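Local coordinates for protein D-alanyl transferase DltD (Enterococcus faecalis, PDB 6O93) that probably transfers D-alanine to lipoteichoic acid at the membrane of this Gram-positive bacterium, at residues 7-13 with 29-34. Sequence-based numbering, arbitrary orientation.
Sequences LTSEKTL and VIKNKA
A helix start and the turn leading into it can together form one apolar face, and residues 7-13 do so against residues 29-34 of helix 29-36. Leu7 and Thr8 form the turn, Ser9 is the N-cap, and the helix begins at Glu10, its first turn marked by the hydrogen bond from Leu13 N to Ser9 O (3.1 Å). CA atoms come closest at Thr8-Ile30 (6.1 Å) and Leu13-Ala34 (6.0 Å). Leu13 (mt) is one bump, lodged in the hollow between Ile30, Lys33 and Ala34: CD2 lies 3.6 Å from Ile30 O, 4.1 Å from Ile30 CG2 and 4.2 Å from Ala34 CB, while CD1 reaches Lys33 CG at 4.1 Å. Ala34, with only a methyl, floors the hollow, so that Leu13 CD1 comes within 4.1 Å of Ala34 CA. The contact lays the N-terminal arm on the helix preceding strand 40-44 of the SGNH-hydrolase-like parallel sheet, whose Tyr40 touches Leu13 and Ala34. Ile30 (mt) is the reciprocal bump, CG1 3.6 Å from Leu7 O and CD1 4.3 Å from Thr12 CG2. Val29 CG1 sits 4.0 Å from both Leu7 CB and Thr8 CG2; the latter methyl also meets Lys33 CG at 3.7 Å.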
ATOM      1  N   LEU A   7      14.495  -9.641 -17.446  1.00 22.87           N
ATOM      2  CA  LEU A   7      13.712  -9.070 -16.355  1.00 24.57           C
ATOM      3  C   LEU A   7      12.214  -9.247 -16.550  1.00 25.30           C
ATOM      4  O   LEU A   7      11.466  -9.180 -15.569  1.00 25.42           O
ATOM      5  CB  LEU A   7      14.027  -7.581 -16.197  1.00 25.24           C
ATOM      6  CG  LEU A   7      15.330  -7.235 -15.470  1.00 25.90           C
ATOM      7  CD1 LEU A   7      16.545  -7.626 -16.300  1.00 26.85           C
ATOM      8  CD2 LEU A   7      15.364  -5.758 -15.130  1.00 25.62           C
ATOM      9  N   THR A   8      11.757  -9.467 -17.782  1.00 25.49           N
ATOM     10  CA  THR A   8      10.337  -9.602 -18.071  1.00 24.60           C
ATOM     11  C   THR A   8       9.919 -11.045 -18.312  1.00 24.75           C
ATOM     12  O   THR A   8       8.797 -11.284 -18.772  1.00 25.09           O
ATOM     13  CB  THR A   8       9.960  -8.746 -19.283  1.00 25.43           C
ATOM     14  OG1 THR A   8      10.770  -9.111 -20.408  1.00 25.69           O
ATOM     15  CG2 THR A   8      10.154  -7.266 -18.972  1.00 25.09           C
ATOM     16  N   SER A   9      10.786 -12.011 -18.017  1.00 24.36           N
ATOM     17  CA  SER A   9      10.421 -13.408 -18.189  1.00 24.81           C
ATOM     18  C   SER A   9       9.270 -13.772 -17.257  1.00 25.63           C
ATOM     19  O   SER A   9       9.033 -13.125 -16.233  1.00 22.82           O
ATOM     20  CB  SER A   9      11.617 -14.321 -17.914  1.00 25.07           C
ATOM     21  OG  SER A   9      11.895 -14.396 -16.525  1.00 24.10           O
ATOM     22  N   GLU A  10       8.549 -14.829 -17.632  1.00 29.10           N
ATOM     23  CA  GLU A  10       7.431 -15.294 -16.819  1.00 32.29           C
ATOM     24  C   GLU A  10       7.889 -15.648 -15.409  1.00 30.67           C
ATOM     25  O   GLU A  10       7.226 -15.299 -14.426  1.00 30.09           O
ATOM     26  CB  GLU A  10       6.771 -16.497 -17.495  1.00 37.66           C
ATOM     27  CG  GLU A  10       5.604 -17.102 -16.731  1.00 41.83           C
ATOM     28  CD  GLU A  10       5.000 -18.299 -17.449  1.00 47.08           C
ATOM     29  OE1 GLU A  10       5.383 -18.552 -18.612  1.00 48.77           O
ATOM     30  OE2 GLU A  10       4.146 -18.988 -16.850  1.00 48.99           O
ATOM     31  N   LYS A  11       9.024 -16.338 -15.290  1.00 31.01           N
ATOM     32  CA  LYS A  11       9.524 -16.727 -13.975  1.00 30.66           C
ATOM     33  C   LYS A  11       9.933 -15.509 -13.151  1.00 27.01           C
ATOM     34  O   LYS A  11       9.702 -15.470 -11.936  1.00 25.49           O
ATOM     35  CB  LYS A  11      10.693 -17.702 -14.139  1.00 33.43           C
ATOM     36  CG  LYS A  11      11.542 -17.917 -12.891  1.00 36.07           C
ATOM     37  CD  LYS A  11      10.739 -18.469 -11.718  1.00 38.39           C
ATOM     38  CE  LYS A  11      10.355 -19.922 -11.927  1.00 42.48           C
ATOM     39  NZ  LYS A  11       9.969 -20.570 -10.642  1.00 45.63           N
ATOM     40  N   THR A  12      10.540 -14.504 -13.788  1.00 24.24           N
ATOM     41  CA  THR A  12      10.960 -13.313 -13.053  1.00 21.84           C
ATOM     42  C   THR A  12       9.759 -12.587 -12.454  1.00 21.68           C
ATOM     43  O   THR A  12       9.771 -12.208 -11.277  1.00 20.57           O
ATOM     44  CB  THR A  12      11.752 -12.376 -13.966  1.00 21.08           C
ATOM     45  OG1 THR A  12      12.990 -12.995 -14.338  1.00 22.00           O
ATOM     46  CG2 THR A  12      12.049 -11.059 -13.256  1.00 20.34           C
ATOM     47  N   LEU A  13       8.710 -12.380 -13.254  1.00 22.46           N
ATOM     48  CA  LEU A  13       7.516 -11.712 -12.742  1.00 23.60           C
ATOM     49  C   LEU A  13       6.888 -12.511 -11.607  1.00 23.75           C
ATOM     50  O   LEU A  13       6.464 -11.939 -10.595  1.00 23.98           O
ATOM     51  CB  LEU A  13       6.507 -11.497 -13.870  1.00 25.68           C
ATOM     52  CG  LEU A  13       7.000 -10.708 -15.088  1.00 27.11           C
ATOM     53  CD1 LEU A  13       5.881 -10.527 -16.101  1.00 28.48           C
ATOM     54  CD2 LEU A  13       7.572  -9.359 -14.680  1.00 25.95           C
ATOM     55  N   VAL A  29      10.629  -1.422 -14.940  1.00 19.98           N
ATOM     56  CA  VAL A  29      10.591  -2.534 -15.891  1.00 19.70           C
ATOM     57  C   VAL A  29       9.727  -3.672 -15.358  1.00 18.97           C
ATOM     58  O   VAL A  29       8.757  -4.096 -15.996  1.00 19.28           O
ATOM     59  CB  VAL A  29      12.014  -3.022 -16.209  1.00 20.16           C
ATOM     60  CG1 VAL A  29      11.966  -4.261 -17.091  1.00 20.83           C
ATOM     61  CG2 VAL A  29      12.816  -1.919 -16.885  1.00 20.97           C
ATOM     62  N   ILE A  30      10.070  -4.187 -14.176  1.00 18.58           N
ATOM     63  CA  ILE A  30       9.457  -5.427 -13.707  1.00 19.06           C
ATOM     64  C   ILE A  30       8.009  -5.192 -13.291  1.00 19.22           C
ATOM     65  O   ILE A  30       7.098  -5.901 -13.737  1.00 19.78           O
ATOM     66  CB  ILE A  30      10.286  -6.035 -12.563  1.00 19.12           C
ATOM     67  CG1 ILE A  30      11.620  -6.553 -13.110  1.00 20.80           C
ATOM     68  CG2 ILE A  30       9.507  -7.156 -11.884  1.00 18.76           C
ATOM     69  CD1 ILE A  30      12.615  -6.959 -12.042  1.00 22.05           C
ATOM     70  N   LYS A  31       7.767  -4.199 -12.431  1.00 17.97           N
ATOM     71  CA  LYS A  31       6.414  -4.010 -11.916  1.00 17.17           C
ATOM     72  C   LYS A  31       5.455  -3.586 -13.023  1.00 16.16           C
ATOM     73  O   LYS A  31       4.302  -4.032 -13.054  1.00 17.20           O
ATOM     74  CB  LYS A  31       6.416  -2.989 -10.773  1.00 17.10           C
ATOM     75  CG  LYS A  31       6.321  -1.535 -11.202  1.00 16.47           C
ATOM     76  CD  LYS A  31       6.523  -0.605 -10.015  1.00 16.05           C
ATOM     77  CE  LYS A  31       6.141   0.829 -10.351  1.00 16.31           C
ATOM     78  NZ  LYS A  31       6.887   1.353 -11.522  1.00 18.15           N
ATOM     79  N   ASN A  32       5.910  -2.733 -13.946  1.00 15.94           N
ATOM     80  CA  ASN A  32       5.034  -2.286 -15.026  1.00 17.24           C
ATOM     81  C   ASN A  32       4.679  -3.436 -15.958  1.00 19.19           C
ATOM     82  O   ASN A  32       3.529  -3.555 -16.394  1.00 20.18           O
ATOM     83  CB  ASN A  32       5.696  -1.152 -15.809  1.00 16.58           C
ATOM     84  CG  ASN A  32       5.864   0.106 -14.980  1.00 15.98           C
ATOM     85  OD1 ASN A  32       5.523   0.139 -13.794  1.00 14.74           O
ATOM     86  ND2 ASN A  32       6.394   1.153 -15.603  1.00 14.53           N
ATOM     87  N   LYS A  33       5.653  -4.289 -16.279  1.00 20.06           N
ATOM     88  CA  LYS A  33       5.376  -5.432 -17.141  1.00 21.06           C
ATOM     89  C   LYS A  33       4.377  -6.379 -16.488  1.00 19.15           C
ATOM     90  O   LYS A  33       3.465  -6.885 -17.149  1.00 19.87           O
ATOM     91  CB  LYS A  33       6.678  -6.164 -17.471  1.00 23.17           C
ATOM     92  CG  LYS A  33       6.527  -7.301 -18.477  1.00 26.78           C
ATOM     93  CD  LYS A  33       6.110  -6.786 -19.848  1.00 30.61           C
ATOM     94  CE  LYS A  33       6.099  -7.899 -20.885  1.00 35.19           C
ATOM     95  NZ  LYS A  33       5.674  -7.404 -22.225  1.00 37.77           N
ATOM     96  N   ALA A  34       4.526  -6.619 -15.184  1.00 18.40           N
ATOM     97  CA  ALA A  34       3.620  -7.525 -14.483  1.00 18.55           C
ATOM     98  C   ALA A  34       2.187  -7.008 -14.523  1.00 18.79           C
ATOM     99  O   ALA A  34       1.247  -7.767 -14.793  1.00 19.01           O
ATOM    100  CB  ALA A  34       4.086  -7.711 -13.039  1.00 17.41           C
TER